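Local coordinates for protein hydroxyglutarate synthase (Pseudomonas putida, PDB 6W1G) that uses iron(II) and dioxygen to convert 2-oxoadipate into D-2-hydroxyglutarate and carbon dioxide, a step in the D-lysine catabolic pathway, at residues V28-Y31 / G32-L35; V52-A55 / L56-G60; I165-C168 / E169-G172. All blocks are in the same frame, centred on the assembly; numbering follows the deposited sequence.

Contact 1. Residues V28-Y31 / G32-L35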
loop_
_atom_site.group_PDB
_atom_site.type_symbol
_atom_site.label_atom_id
_atom_site.label_comp_id
_atom_site.label_asym_id
_atom_site.label_seq_id
_atom_site.Cartn_x
_atom_site.Cartn_y
_atom_site.Cartn_z
ATOM N N VAL A 28 -12.207 -13.840 7.867
ATOM C CA VAL A 28 -13.094 -12.711 7.624
ATOM C C VAL A 28 -13.855 -12.981 6.329
ATOM O O VAL A 28 -13.461 -12.511 5.235
ATOM C CB VAL A 28 -12.309 -11.383 7.572
ATOM C CG1 VAL A 28 -13.206 -10.204 7.345
ATOM C CG2 VAL A 28 -11.508 -11.190 8.851
ATOM N N PRO A 29 -14.992 -13.685 6.392
ATOM C CA PRO A 29 -15.682 -14.092 5.146
ATOM C C PRO A 29 -16.072 -12.932 4.250
ATOM O O PRO A 29 -16.092 -13.097 3.021
ATOM C CB PRO A 29 -16.912 -14.843 5.670
ATOM C CG PRO A 29 -16.577 -15.282 6.979
ATOM C CD PRO A 29 -15.514 -14.385 7.571
ATOM N N LEU A 30 -16.386 -11.762 4.804
ATOM C CA LEU A 30 -16.792 -10.632 3.961
ATOM C C LEU A 30 -15.671 -10.127 3.084
ATOM O O LEU A 30 -15.951 -9.477 2.069
ATOM C CB LEU A 30 -17.424 -9.533 4.840
ATOM C CG LEU A 30 -18.890 -9.776 5.245
ATOM C CD1 LEU A 30 -19.354 -8.842 6.354
ATOM C CD2 LEU A 30 -19.879 -9.683 4.063
ATOM N N TYR A 31 -14.409 -10.435 3.414
ATOM C CA TYR A 31 -13.309 -10.159 2.496
ATOM C C TYR A 31 -13.445 -10.982 1.222
ATOM O O TYR A 31 -13.203 -10.488 0.122
ATOM C CB TYR A 31 -11.980 -10.402 3.195
ATOM C CG TYR A 31 -10.800 -10.415 2.278
ATOM C CD1 TYR A 31 -10.218 -9.243 1.819
ATOM C CD2 TYR A 31 -10.229 -11.613 1.911
ATOM C CE1 TYR A 31 -9.075 -9.291 1.033
ATOM C CE2 TYR A 31 -9.118 -11.678 1.125
ATOM C CZ TYR A 31 -8.523 -10.512 0.686
ATOM O OH TYR A 31 -7.412 -10.545 -0.136
ATOM N N GLY A 32 -13.846 -12.248 1.331
ATOM C CA GLY A 32 -14.143 -13.010 0.139
ATOM C C GLY A 32 -15.265 -12.413 -0.696
ATOM O O GLY A 32 -15.190 -12.391 -1.935
ATOM N N THR A 33 -16.330 -11.937 -0.032
ATOM C CA THR A 33 -17.392 -11.224 -0.736
ATOM C C THR A 33 -16.836 -10.013 -1.466
ATOM O O THR A 33 -17.180 -9.780 -2.633
ATOM C CB THR A 33 -18.436 -10.830 0.297
ATOM O OG1 THR A 33 -18.842 -12.004 1.005
ATOM C CG2 THR A 33 -19.619 -10.193 -0.381
ATOM N N LEU A 34 -16.002 -9.232 -0.795
ATOM C CA LEU A 34 -15.384 -8.094 -1.458
ATOM C C LEU A 34 -14.580 -8.509 -2.686
ATOM O O LEU A 34 -14.640 -7.862 -3.740
ATOM C CB LEU A 34 -14.487 -7.344 -0.475
ATOM C CG LEU A 34 -13.756 -6.139 -1.068
ATOM C CD1 LEU A 34 -14.704 -5.044 -1.469
ATOM C CD2 LEU A 34 -12.745 -5.633 -0.066
ATOM N N LEU A 35 -13.792 -9.565 -2.570
ATOM C CA LEU A 35 -13.004 -10.002 -3.714
ATOM C C LEU A 35 -13.865 -10.347 -4.917
ATOM O O LEU A 35 -13.487 -10.070 -6.067
ATOM C CB LEU A 35 -12.117 -11.194 -3.391
ATOM C CG LEU A 35 -10.996 -10.978 -2.397
ATOM C CD1 LEU A 35 -10.200 -12.266 -2.319
ATOM C CD2 LEU A 35 -10.158 -9.840 -2.718
#

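Contact 2. Residues V52-A55 / L56-G60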
loop_
_atom_site.group_PDB
_atom_site.type_symbol
_atom_site.label_atom_id
_atom_site.label_comp_id
_atom_site.label_asym_id
_atom_site.label_seq_id
_atom_site.Cartn_x
_atom_site.Cartn_y
_atom_site.Cartn_z
ATOM N N VAL A 52 -8.583 2.316 -20.610
ATOM C CA VAL A 52 -8.081 1.699 -19.384
ATOM C C VAL A 52 -7.467 0.344 -19.689
ATOM O O VAL A 52 -6.363 0.021 -19.234
ATOM C CB VAL A 52 -9.169 1.629 -18.304
ATOM C CG1 VAL A 52 -8.672 0.828 -17.122
ATOM C CG2 VAL A 52 -9.583 3.057 -17.902
ATOM N N ALA A 53 -8.167 -0.488 -20.466
ATOM C CA ALA A 53 -7.614 -1.773 -20.859
ATOM C C ALA A 53 -6.250 -1.600 -21.535
ATOM O O ALA A 53 -5.328 -2.355 -21.254
ATOM C CB ALA A 53 -8.589 -2.526 -21.759
ATOM N N GLU A 54 -6.142 -0.635 -22.445
ATOM C CA GLU A 54 -4.867 -0.409 -23.119
ATOM C C GLU A 54 -3.803 0.053 -22.145
ATOM O O GLU A 54 -2.670 -0.405 -22.224
ATOM C CB GLU A 54 -5.046 0.621 -24.223
ATOM C CG GLU A 54 -5.348 -0.034 -25.585
ATOM C CD GLU A 54 -4.261 -1.036 -26.051
ATOM O OE1 GLU A 54 -3.165 -0.603 -26.510
ATOM O OE2 GLU A 54 -4.473 -2.264 -25.933
ATOM N N ALA A 55 -4.130 0.983 -21.244
ATOM C CA ALA A 55 -3.161 1.458 -20.274
ATOM C C ALA A 55 -2.572 0.299 -19.485
ATOM O O ALA A 55 -1.350 0.211 -19.286
ATOM C CB ALA A 55 -3.783 2.513 -19.363
ATOM N N LEU A 56 -3.450 -0.595 -19.010
ATOM C CA LEU A 56 -2.982 -1.704 -18.204
ATOM C C LEU A 56 -2.192 -2.716 -19.018
ATOM O O LEU A 56 -1.299 -3.397 -18.483
ATOM C CB LEU A 56 -4.181 -2.368 -17.515
ATOM C CG LEU A 56 -4.990 -1.501 -16.577
ATOM C CD1 LEU A 56 -6.306 -2.139 -16.258
ATOM C CD2 LEU A 56 -4.222 -1.228 -15.273
ATOM N N ARG A 57 -2.470 -2.833 -20.315
ATOM C CA ARG A 57 -1.658 -3.672 -21.181
ATOM C C ARG A 57 -0.264 -3.075 -21.395
ATOM O O ARG A 57 0.730 -3.774 -21.225
ATOM C CB ARG A 57 -2.355 -3.855 -22.537
ATOM C CG ARG A 57 -1.599 -4.743 -23.470
ATOM C CD ARG A 57 -2.132 -4.792 -24.889
ATOM N NE ARG A 57 -1.990 -3.548 -25.626
ATOM C CZ ARG A 57 -0.869 -3.130 -26.202
ATOM N NH1 ARG A 57 0.267 -3.834 -26.132
ATOM N NH2 ARG A 57 -0.893 -1.988 -26.853
ATOM N N TRP A 58 -0.182 -1.777 -21.703
ATOM C CA TRP A 58 1.117 -1.151 -21.937
ATOM C C TRP A 58 2.031 -1.383 -20.758
ATOM O O TRP A 58 3.222 -1.655 -20.928
ATOM C CB TRP A 58 0.996 0.353 -22.183
ATOM C CG TRP A 58 0.557 0.705 -23.555
ATOM C CD1 TRP A 58 -0.632 1.223 -23.932
ATOM C CD2 TRP A 58 1.332 0.582 -24.765
ATOM N NE1 TRP A 58 -0.688 1.431 -25.304
ATOM C CE2 TRP A 58 0.516 1.024 -25.822
ATOM C CE3 TRP A 58 2.622 0.135 -25.046
ATOM C CZ2 TRP A 58 0.966 1.037 -27.154
ATOM C CZ3 TRP A 58 3.062 0.150 -26.354
ATOM C CH2 TRP A 58 2.239 0.583 -27.369
ATOM N N THR A 59 1.529 -1.155 -19.547
ATOM C CA THR A 59 2.390 -1.151 -18.373
ATOM C C THR A 59 2.587 -2.531 -17.778
ATOM O O THR A 59 3.379 -2.682 -16.853
ATOM C CB THR A 59 1.790 -0.255 -17.301
ATOM O OG1 THR A 59 0.560 -0.830 -16.893
ATOM C CG2 THR A 59 1.599 1.181 -17.760
ATOM N N GLY A 60 1.858 -3.513 -18.275
ATOM C CA GLY A 60 1.868 -4.840 -17.737
ATOM C C GLY A 60 1.043 -5.018 -16.492
ATOM O O GLY A 60 0.935 -6.157 -15.998
HETATM O O HOH W 1 -3.006 2.274 -26.837
#

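Contact 3. Residues I165-C168 / E169-G172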
loop_
_atom_site.group_PDB
_atom_site.type_symbol
_atom_site.label_atom_id
_atom_site.label_comp_id
_atom_site.label_asym_id
_atom_site.label_seq_id
_atom_site.Cartn_x
_atom_site.Cartn_y
_atom_site.Cartn_z
ATOM N N ILE A 165 14.991 -17.093 8.003
ATOM C CA ILE A 165 15.486 -15.744 7.716
ATOM C C ILE A 165 17.010 -15.720 7.779
ATOM O O ILE A 165 17.706 -15.234 6.873
ATOM C CB ILE A 165 14.881 -14.719 8.677
ATOM C CG1 ILE A 165 13.366 -14.601 8.453
ATOM C CG2 ILE A 165 15.519 -13.367 8.499
ATOM C CD1 ILE A 165 12.647 -13.848 9.541
ATOM N N ALA A 166 17.569 -16.301 8.847
ATOM C CA ALA A 166 19.026 -16.329 9.009
ATOM C C ALA A 166 19.679 -17.141 7.897
ATOM O O ALA A 166 20.743 -16.766 7.367
ATOM C CB ALA A 166 19.384 -16.854 10.396
ATOM N N GLN A 167 19.081 -18.283 7.562
ATOM C CA GLN A 167 19.588 -19.127 6.493
ATOM C C GLN A 167 19.591 -18.389 5.160
ATOM O O GLN A 167 20.587 -18.427 4.399
ATOM C CB GLN A 167 18.750 -20.382 6.397
ATOM C CG GLN A 167 19.229 -21.340 5.355
ATOM C CD GLN A 167 18.326 -22.549 5.234
ATOM O OE1 GLN A 167 17.872 -23.103 6.243
ATOM N NE2 GLN A 167 18.115 -23.003 4.029
ATOM N N CYS A 168 18.492 -17.696 4.854
ATOM C CA CYS A 168 18.394 -16.941 3.611
ATOM C C CYS A 168 19.521 -15.927 3.525
ATOM O O CYS A 168 20.163 -15.771 2.480
ATOM C CB CYS A 168 17.026 -16.271 3.530
ATOM S SG CYS A 168 16.724 -15.433 2.018
ATOM N N GLU A 169 19.751 -15.197 4.630
ATOM C CA GLU A 169 20.792 -14.163 4.623
ATOM C C GLU A 169 22.169 -14.776 4.415
ATOM O O GLU A 169 22.978 -14.252 3.639
ATOM C CB GLU A 169 20.742 -13.381 5.927
ATOM C CG GLU A 169 19.511 -12.576 6.100
ATOM C CD GLU A 169 19.239 -12.071 7.518
ATOM O OE1 GLU A 169 19.981 -12.449 8.451
ATOM O OE2 GLU A 169 18.281 -11.306 7.712
ATOM N N ARG A 170 22.459 -15.873 5.113
ATOM C CA ARG A 170 23.798 -16.448 5.086
ATOM C C ARG A 170 24.104 -17.089 3.744
ATOM O O ARG A 170 25.254 -17.031 3.275
ATOM C CB ARG A 170 23.918 -17.495 6.216
ATOM C CG ARG A 170 25.121 -18.359 6.140
ATOM C CD ARG A 170 25.160 -19.347 7.251
ATOM N NE ARG A 170 23.954 -19.529 8.035
ATOM C CZ ARG A 170 23.066 -20.502 7.861
ATOM N NH1 ARG A 170 23.184 -21.404 6.888
ATOM N NH2 ARG A 170 22.040 -20.551 8.678
ATOM N N GLU A 171 23.099 -17.715 3.130
ATOM C CA GLU A 171 23.304 -18.517 1.939
ATOM C C GLU A 171 22.967 -17.770 0.664
ATOM O O GLU A 171 23.460 -18.144 -0.406
ATOM C CB GLU A 171 22.448 -19.795 2.008
ATOM C CG GLU A 171 22.740 -20.688 3.217
ATOM C CD GLU A 171 24.197 -21.168 3.274
ATOM O OE1 GLU A 171 24.799 -21.384 2.209
ATOM O OE2 GLU A 171 24.720 -21.319 4.380
ATOM N N GLY A 172 22.140 -16.732 0.742
ATOM C CA GLY A 172 21.765 -15.935 -0.409
ATOM C C GLY A 172 20.431 -16.259 -1.024
ATOM O O GLY A 172 20.170 -15.838 -2.162
#

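Contact 1. Residues V28-Y31 / G32-L35
The Tyr31 ring has Leu35 over one face: CG of Leu35 stands 4.1 Å from the ring centroid and 17° off the ring normal, the geometry of a CH-pi contact displaced toward the rim. The two leucine methyls spread over the outer half of the ring, CD1 lying 3.7 Å from Tyr31 CE2 and CD2 lying 3.8 Å from Tyr31 CZ. Two torsions bring the pair together. Tyr31 turns its ring anti to the backbone N (chi1 168°), whereas Leu35, one turn later, holds CG beside its own N (chi1 -66°), and the two side chains meet at a slant. Beyond the pair, the Tyr31 hydroxyl is hydrogen-bonded to Ser21 OG, and the ring makes an edge-to-face stack with Tyr24, both on helix 9-27. Underneath runs the alpha-helical backbone: Leu34 N to Leu30 O and Leu35 N to Tyr31 O both measure 2.9 Å, while Thr33 N reaches Pro29 O over a longer 3.3 Å. Leu30 and Thr33 run side by side on another flank, touching loosely through CD2 and OG1. Leu34 is buried and packs on Phe269 and Pro229. The arrangement is the opening turn of helix 29-48, which follows helix 9-27 after Val28 breaks the helical angles. It lies near the iron site of this glyoxalase-clan enzyme, occupied here by nickel: the Leu34 side chain is about 7 Å from that of the metal ligand Glu294, and the Tyr31 side chain about 8 Å from that of His226.

Contact 2. Residues V52-A55 / L56-G60
Glu54 and Arg57, one turn apart on helix 50-59, fold their side chains round to meet side-on. Glu54 has a first torsion well off the staggered value (chi1 -93°) and a further bend at chi2, which carries its carboxylate forward along the helix, toward Arg57; Arg57 leaves the backbone extended and bends only at chi3 (67°), which brings its NE edge to the acid. The result is a two-pronged salt bridge, with Arg57 NH2 2.7 Å from Glu54 OE1 and Arg57 NE 2.8 Å from Glu54 OE2. Both bonds are nearly straight and close to the guanidinium plane. OE1 uses its syn lone pair; OE2 is met on the syn side, but with the donor tilted out of the carboxylate plane, and the two planar groups are 29° from coplanar. The indole of Trp58 lies along the same flank. Arg57 NH2 stands 3.4 Å above the plane of the Trp58 ring, near its rim, and a water at the ring edge accepts from Trp58 NE1 at 2.9 Å while donating to Glu54 OE1 at 2.9 Å. Elsewhere Val52 CG1 touches Leu56 CD1 at 3.9 Å, on the side facing helix 29-48, and Thr59 OG1 is hydrogen-bonded to Glu61. Were Glu54 replaced by an alanine, the guanidinium of Arg57 would probably lose its mate and could swing off the indole, and the bridging water would lose an acceptor. Since OE1 takes both an arginine N-H and a water proton, the chemistry implies a carboxylate likely to stay ionised, on a surface helix whose tryptophan also stacks on His390.

Contact 3. Residues I165-C168 / E169-G172
Arg170 reaches back over Gln167 because its CG lies anti to the backbone N (chi1 168°) and its chain, straight as far as CD, then takes a nearly eclipsed turn at chi3 (13°). The setting is the last turn of helix 159-171, a surface helix whose exit is marked by Gly172, the first residue to leave helical angles and one with positive phi. The turn lays one face of the guanidinium over the backbone of Gln167, with Arg170 NH2 3.6 Å from Gln167 CA, and leaves NH1 directed at the neighbouring acid: Arg170 NH1 donates to the anti lone pair of Glu171 OE2 at 2.9 Å, in a salt bridge slightly tilted from the guanidinium plane. Glu171 is itself bent at chi2. Its CG rests 3.3 Å from Gln167 O and brushes Gln167 CG at 4.2 Å, the amide and carboxylate planes being steeply turned against each other; the Gln167 amide finds its partner in Asp178 through NE2. On another side of the helix Glu169 runs extended alongside Ile165, its OE2 3.5 Å from Ile165 CG2, and that oxygen forms a salt bridge with Arg86 of helix 78-90. Ile165 and Cys168 pack on the same helix, through Leu87 and Val90 respectively, so this flank joins two helices while Arg170 and Glu171 lie on the exposed side. At Gly172, a CB would be jammed against the carbonyl oxygen of Glu171, which is consistent with a glycine at this position; its N closes the helix with a bond of 2.8 Å to Cys168 O, bent to 142° at the hydrogen.

The three contacts come in series along the chain, each on a single helix with one flanking residue beyond it: contact 1 at the start of helix 29-48, contact 2 on helix 50-59, which follows it directly, and contact 3 at the end of helix 159-171. None touches another. The centres of contacts 1 and 2 are about 27 Å apart, and that of contact 3 lies about 36 and 37 Å from them. Their surroundings differ: contact 1 packs against strands 226-229 and 264-275, contact 2 by strand 389-393 and against the far end of helix 29-48, and contact 3 against helix 78-90. Only contact 1 lies near the metal site, its Leu34 side chain about 11 Å from the nickel.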